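Local coordinates for protein succinylglutamate desuccinylase/aspartoacylase (Ruegeria sp. TM1040, PDB 3NA6) that probably hydrolyses the amide bond of an N-acylated amino acid, as succinylglutamate desuccinylases and aspartoacylases do with a metal-dependent catalytic domain, at residues E79-R84 with G237-E242; F261-G266 with V298-R303. One frame throughout, in Å; residues are numbered along the deposited sequence. Where two conformers were deposited one is given.

Contact 1: E79-R84 with G237-E242; sequences EDVTGR and GILQGE. With CA (calcium ion), chain C.
T82 and G237 share a calcium ion, each giving one oxygen. The backbone carbonyl of G237 binds it at 2.4 Å (O to calcium), and the hydroxyl of T82 completes the protein's share at 2.6 Å (OG1 to calcium). Four waters fill the other positions, and water 1 also donates to the backbone O of T82, adding a second-shell tie. In T82, OG1 stands between the backbone N and the carbonyl carbon (chi1 54°), which turns it to the metal and puts CG2 beside the amide of Q240. Threonine suits the place because one branch offers a neutral oxygen while the other packs. Q240 NE2 comes within 2.8 Å of T82 OG1, at an angle too poor for a hydrogen bond. Calcium would probably polarise both protein oxygens.

The backbones hold this pair in place. T82 N donates to I238 O at 2.8 Å in a nearly straight bond (172°). Two CA-H...O contacts add to it, V81 CA to I238 O and I238 CA to T82 O. Away from the calcium, V81 and I238 lie side by side, with V81 CG1 4.0 Å from I238 CG2, while V81 CG2 meets L239 CD2 at 4.1 Å. Branched aliphatic residues suit this apolar contact, V81 and I238 being buried.

Further out, G237 closes the helix 219-235 with a Schellman motif, whose positive phi suits glycine; G83 likewise adopts angles that call for glycine as the chain enters strand 83-88. D80 turns its carboxylate away to a salt bridge with R77. The arrangement is typical of a well-hydrated calcium site at the protein surface, here joining the C-terminal end of a helix to the start of a sheet strand.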
loop_
_atom_site.group_PDB
_atom_site.type_symbol
_atom_site.label_atom_id
_atom_site.label_comp_id
_atom_site.label_asym_id
_atom_site.label_seq_id
_atom_site.Cartn_x
_atom_site.Cartn_y
_atom_site.Cartn_z
ATOM N N GLU A 79 6.790 46.772 -14.257
ATOM C CA GLU A 79 6.882 47.811 -15.274
ATOM C C GLU A 79 6.637 47.318 -16.714
ATOM O O GLU A 79 6.457 48.129 -17.603
ATOM C CB GLU A 79 8.266 48.486 -15.178
ATOM C CG GLU A 79 9.405 47.521 -14.810
ATOM C CD GLU A 79 9.758 47.477 -13.318
ATOM O OE1 GLU A 79 8.971 46.943 -12.501
ATOM O OE2 GLU A 79 10.874 47.945 -12.978
ATOM N N ASP A 80 6.667 46.007 -16.938
ATOM C CA ASP A 80 6.435 45.410 -18.267
ATOM C C ASP A 80 4.948 45.147 -18.508
ATOM O O ASP A 80 4.573 44.797 -19.625
ATOM C CB ASP A 80 7.099 44.017 -18.403
ATOM C CG ASP A 80 8.618 43.996 -18.124
ATOM O OD1 ASP A 80 9.299 45.013 -18.424
ATOM O OD2 ASP A 80 9.116 42.901 -17.663
ATOM N N VAL A 81 4.137 45.248 -17.449
ATOM C CA VAL A 81 2.741 44.844 -17.417
ATOM C C VAL A 81 1.815 46.063 -17.471
ATOM O O VAL A 81 2.077 47.072 -16.804
ATOM C CB VAL A 81 2.469 44.033 -16.117
ATOM C CG1 VAL A 81 0.978 43.814 -15.885
ATOM C CG2 VAL A 81 3.180 42.703 -16.189
ATOM N N THR A 82 0.757 45.965 -18.282
ATOM C CA THR A 82 -0.367 46.925 -18.284
ATOM C C THR A 82 -1.654 46.129 -18.076
ATOM O O THR A 82 -2.237 45.596 -19.021
ATOM C CB THR A 82 -0.428 47.720 -19.591
ATOM O OG1 THR A 82 -0.459 46.812 -20.699
ATOM C CG2 THR A 82 0.814 48.669 -19.715
ATOM N N GLY A 83 -2.068 46.019 -16.816
ATOM C CA GLY A 83 -3.129 45.102 -16.432
ATOM C C GLY A 83 -2.644 44.271 -15.252
ATOM O O GLY A 83 -1.909 44.763 -14.393
ATOM N N ARG A 84 -3.064 43.016 -15.237
ATOM C CA ARG A 84 -2.773 42.108 -14.146
ATOM C C ARG A 84 -2.591 40.701 -14.637
ATOM O O ARG A 84 -3.403 40.186 -15.418
ATOM C CB ARG A 84 -3.887 42.134 -13.126
ATOM C CG ARG A 84 -3.645 41.178 -11.933
ATOM C CD ARG A 84 -4.561 41.462 -10.769
ATOM N NE ARG A 84 -5.969 41.510 -11.174
ATOM C CZ ARG A 84 -6.998 41.511 -10.328
ATOM N NH1 ARG A 84 -6.818 41.437 -9.013
ATOM N NH2 ARG A 84 -8.227 41.569 -10.815
ATOM N N GLY A 237 -3.270 42.627 -24.566
ATOM C CA GLY A 237 -2.813 43.953 -24.217
ATOM C C GLY A 237 -2.143 44.053 -22.857
ATOM O O GLY A 237 -1.918 45.149 -22.357
ATOM N N ILE A 238 -1.777 42.931 -22.259
ATOM C CA ILE A 238 -1.204 42.965 -20.915
ATOM C C ILE A 238 0.319 43.115 -20.947
ATOM O O ILE A 238 0.907 43.776 -20.059
ATOM C CB ILE A 238 -1.612 41.708 -20.098
ATOM C CG1 ILE A 238 -3.148 41.583 -20.063
ATOM C CG2 ILE A 238 -1.017 41.774 -18.693
ATOM C CD1 ILE A 238 -3.742 40.319 -19.339
ATOM N N LEU A 239 0.949 42.438 -21.912
ATOM C CA LEU A 239 2.392 42.570 -22.183
ATOM C C LEU A 239 2.510 43.301 -23.511
ATOM O O LEU A 239 1.541 43.367 -24.265
ATOM C CB LEU A 239 3.104 41.207 -22.273
ATOM C CG LEU A 239 3.177 40.330 -21.026
ATOM C CD1 LEU A 239 3.952 38.995 -21.256
ATOM C CD2 LEU A 239 3.824 41.108 -19.888
ATOM N N GLN A 240 3.667 43.902 -23.779
ATOM C CA GLN A 240 3.844 44.661 -25.024
ATOM C C GLN A 240 4.951 44.003 -25.816
ATOM O O GLN A 240 5.707 43.205 -25.268
ATOM C CB GLN A 240 4.135 46.139 -24.732
ATOM C CG GLN A 240 2.907 46.841 -23.990
ATOM C CD GLN A 240 3.040 46.768 -22.459
ATOM O OE1 GLN A 240 4.067 47.175 -21.920
ATOM N NE2 GLN A 240 2.024 46.247 -21.766
ATOM N N GLY A 241 5.027 44.302 -27.105
ATOM C CA GLY A 241 6.063 43.724 -27.965
ATOM C C GLY A 241 5.453 43.172 -29.236
ATOM O O GLY A 241 4.268 43.339 -29.467
ATOM N N GLU A 242 6.262 42.524 -30.068
ATOM C CA GLU A 242 5.749 41.947 -31.304
ATOM C C GLU A 242 5.600 40.452 -31.111
ATOM O O GLU A 242 6.426 39.804 -30.477
ATOM C CB GLU A 242 6.637 42.287 -32.516
ATOM C CG GLU A 242 7.797 41.334 -32.783
ATOM C CD GLU A 242 8.845 41.926 -33.728
ATOM O OE1 GLU A 242 8.748 43.130 -34.060
ATOM O OE2 GLU A 242 9.770 41.189 -34.123
HETATM CA CA CA C . -1.785 47.468 -22.820
HETATM O O HOH W 1 -3.806 47.400 -21.154
HETATM O O HOH W 2 -0.311 47.186 -24.802
HETATM O O HOH W 3 -3.704 47.614 -24.487
HETATM O O HOH W 4 -1.521 49.934 -22.338
#

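Contact 2: F261-G266 with V298-R303; sequences FSEHDG and VEYRAR
Y300 reaches from strand 298-301 to the loop at 261-266 and takes a hydrogen bond there: E263 N donates to Y300 OH at 2.9 Å, almost straight at 172°. The CG of Y300 is anti to its carbonyl carbon (chi1 -67°), and the ring runs out to the loop with Y300 CE1 3.4 Å from F261 O. Tyrosine suits a gap of 8.1 Å between S262 CA and Y300 CA, its long ring ending in an acceptor. The same hydroxyl lies at the edge of the H264 ring, in its plane. V298, on the same side of the strand, sets CG2 over one face of that imidazole, 3.7 Å from its centroid, in a CH-pi contact. A beta-branched valine suits a strand and offers the flat ring a methyl. Within the loop, S262 OG donates to H264 O at 2.7 Å on an in-plane lone pair.

Beside this tight patch the contact is looser and water-mediated: water 5 sits by Y300 OH and donates to E263 OE1. A phenylalanine in place of Y300 would probably leave the amide of E263 without its acceptor and water 5 held by E263 OE1 alone of this pair. Other subunits border the loop, E263 packing on M38 of the second and its O accepting a bond from R292 of the third. The arrangement is that of the outermost strand, within this chain, of a small antiparallel sheet, whose loop-facing side chains V298 and Y300 close against a loop leading into strand 266-270 of that sheet.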
loop_
_atom_site.group_PDB
_atom_site.type_symbol
_atom_site.label_atom_id
_atom_site.label_comp_id
_atom_site.label_asym_id
_atom_site.label_seq_id
_atom_site.Cartn_x
_atom_site.Cartn_y
_atom_site.Cartn_z
ATOM N N PHE A 261 -10.242 2.142 -29.801
ATOM C CA PHE A 261 -10.124 1.676 -28.452
ATOM C C PHE A 261 -9.507 0.275 -28.499
ATOM O O PHE A 261 -9.841 -0.525 -29.363
ATOM C CB PHE A 261 -11.500 1.681 -27.760
ATOM C CG PHE A 261 -11.900 3.047 -27.222
ATOM C CD1 PHE A 261 -11.289 3.569 -26.066
ATOM C CD2 PHE A 261 -12.871 3.833 -27.880
ATOM C CE1 PHE A 261 -11.628 4.841 -25.569
ATOM C CE2 PHE A 261 -13.226 5.135 -27.381
ATOM C CZ PHE A 261 -12.618 5.625 -26.237
ATOM N N SER A 262 -8.575 -0.012 -27.600
ATOM C CA SER A 262 -8.083 -1.364 -27.484
ATOM C C SER A 262 -9.103 -2.228 -26.769
ATOM O O SER A 262 -9.691 -1.800 -25.780
ATOM C CB SER A 262 -6.791 -1.442 -26.707
ATOM O OG SER A 262 -6.319 -2.773 -26.755
ATOM N N GLU A 263 -9.261 -3.456 -27.258
ATOM C CA GLU A 263 -10.079 -4.466 -26.586
ATOM C C GLU A 263 -9.193 -5.521 -25.900
ATOM O O GLU A 263 -9.693 -6.587 -25.514
ATOM C CB GLU A 263 -11.050 -5.109 -27.584
ATOM C CG GLU A 263 -12.113 -4.134 -28.101
ATOM C CD GLU A 263 -13.217 -4.786 -28.962
ATOM O OE1 GLU A 263 -12.943 -5.791 -29.641
ATOM O OE2 GLU A 263 -14.363 -4.272 -28.966
ATOM N N HIS A 264 -7.889 -5.214 -25.745
ATOM C CA HIS A 264 -6.891 -6.175 -25.260
ATOM C C HIS A 264 -5.801 -5.498 -24.443
ATOM O O HIS A 264 -5.384 -4.410 -24.779
ATOM C CB HIS A 264 -6.217 -6.848 -26.450
ATOM C CG HIS A 264 -7.156 -7.575 -27.355
ATOM N ND1 HIS A 264 -7.491 -8.903 -27.173
ATOM C CD2 HIS A 264 -7.831 -7.162 -28.451
ATOM C CE1 HIS A 264 -8.329 -9.276 -28.121
ATOM N NE2 HIS A 264 -8.560 -8.239 -28.905
ATOM N N ASP A 265 -5.345 -6.139 -23.374
ATOM C CA ASP A 265 -4.130 -5.711 -22.686
ATOM C C ASP A 265 -2.975 -6.277 -23.484
ATOM O O ASP A 265 -3.018 -7.433 -23.907
ATOM C CB ASP A 265 -4.017 -6.306 -21.275
ATOM C CG ASP A 265 -5.202 -5.950 -20.369
ATOM O OD1 ASP A 265 -5.700 -4.821 -20.429
ATOM O OD2 ASP A 265 -5.630 -6.819 -19.581
ATOM N N GLY A 266 -1.932 -5.494 -23.661
ATOM C CA GLY A 266 -0.694 -6.045 -24.161
ATOM C C GLY A 266 0.404 -5.045 -24.389
ATOM O O GLY A 266 0.359 -3.900 -23.880
ATOM N N VAL A 298 -3.047 -8.265 -32.405
ATOM C CA VAL A 298 -4.340 -7.668 -32.782
ATOM C C VAL A 298 -4.011 -6.374 -33.463
ATOM O O VAL A 298 -3.165 -5.628 -32.993
ATOM C CB VAL A 298 -5.240 -7.403 -31.555
ATOM C CG1 VAL A 298 -6.554 -6.747 -31.960
ATOM C CG2 VAL A 298 -5.519 -8.720 -30.802
ATOM N N GLU A 299 -4.699 -6.085 -34.559
ATOM C CA GLU A 299 -4.388 -4.924 -35.390
ATOM C C GLU A 299 -5.468 -3.871 -35.339
ATOM O O GLU A 299 -6.639 -4.196 -35.300
ATOM C CB GLU A 299 -4.225 -5.388 -36.847
ATOM C CG GLU A 299 -3.107 -6.376 -37.053
ATOM C CD GLU A 299 -2.820 -6.688 -38.511
ATOM O OE1 GLU A 299 -3.760 -6.707 -39.329
ATOM O OE2 GLU A 299 -1.637 -6.924 -38.823
ATOM N N TYR A 300 -5.060 -2.603 -35.319
ATOM C CA TYR A 300 -5.976 -1.485 -35.351
ATOM C C TYR A 300 -5.653 -0.663 -36.608
ATOM O O TYR A 300 -4.504 -0.242 -36.815
ATOM C CB TYR A 300 -5.934 -0.709 -34.017
ATOM C CG TYR A 300 -6.485 -1.579 -32.884
ATOM C CD1 TYR A 300 -7.864 -1.706 -32.701
ATOM C CD2 TYR A 300 -5.648 -2.343 -32.060
ATOM C CE1 TYR A 300 -8.395 -2.536 -31.700
ATOM C CE2 TYR A 300 -6.180 -3.185 -31.032
ATOM C CZ TYR A 300 -7.552 -3.291 -30.886
ATOM O OH TYR A 300 -8.130 -4.088 -29.903
ATOM N N ARG A 301 -6.664 -0.510 -37.471
ATOM C CA ARG A 301 -6.500 0.123 -38.788
ATOM C C ARG A 301 -7.199 1.479 -38.873
ATOM O O ARG A 301 -8.161 1.730 -38.149
ATOM C CB ARG A 301 -6.997 -0.817 -39.881
ATOM C CG ARG A 301 -6.055 -1.965 -40.065
ATOM C CD ARG A 301 -6.421 -2.898 -41.189
ATOM N NE ARG A 301 -5.435 -3.976 -41.196
ATOM C CZ ARG A 301 -4.261 -3.916 -41.810
ATOM N NH1 ARG A 301 -3.921 -2.853 -42.534
ATOM N NH2 ARG A 301 -3.435 -4.936 -41.714
ATOM N N ALA A 302 -6.678 2.372 -39.714
ATOM C CA ALA A 302 -7.253 3.713 -39.839
ATOM C C ALA A 302 -8.598 3.621 -40.562
ATOM O O ALA A 302 -8.725 2.931 -41.580
ATOM C CB ALA A 302 -6.307 4.651 -40.561
ATOM N N ARG A 303 -9.602 4.265 -39.981
ATOM C CA ARG A 303 -10.963 4.287 -40.518
ATOM C C ARG A 303 -11.085 5.315 -41.652
ATOM O O ARG A 303 -12.013 5.254 -42.451
ATOM C CB ARG A 303 -11.972 4.590 -39.397
ATOM C CG ARG A 303 -12.061 6.082 -38.992
ATOM C CD ARG A 303 -12.571 6.284 -37.551
ATOM N NE ARG A 303 -12.490 7.682 -37.115
ATOM C CZ ARG A 303 -13.319 8.657 -37.498
ATOM N NH1 ARG A 303 -14.310 8.422 -38.348
ATOM N NH2 ARG A 303 -13.154 9.889 -37.038
HETATM O O HOH W 5 -10.103 -5.218 -30.924
#

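Contacts 1 and 2 share no element and lie on opposite sides of the chain's centre, about 49 Å apart between their centres. Contact 1 is partly buried and joins the large mixed sheet to the end of a helix; contact 2 is a surface contact within the all-beta part that follows. Their chemistry differs accordingly. The 79-84/237-242 pair relies on one backbone hydrogen bond, aliphatic contacts and a metal, and no other chain touches it. The 261-266/298-303 pair depends on aromatic side chains spanning a wider gap between backbones, and two neighbouring subunits border it. Each uses a side-chain hydroxyl, toward a metal in one and toward a backbone amide in the other.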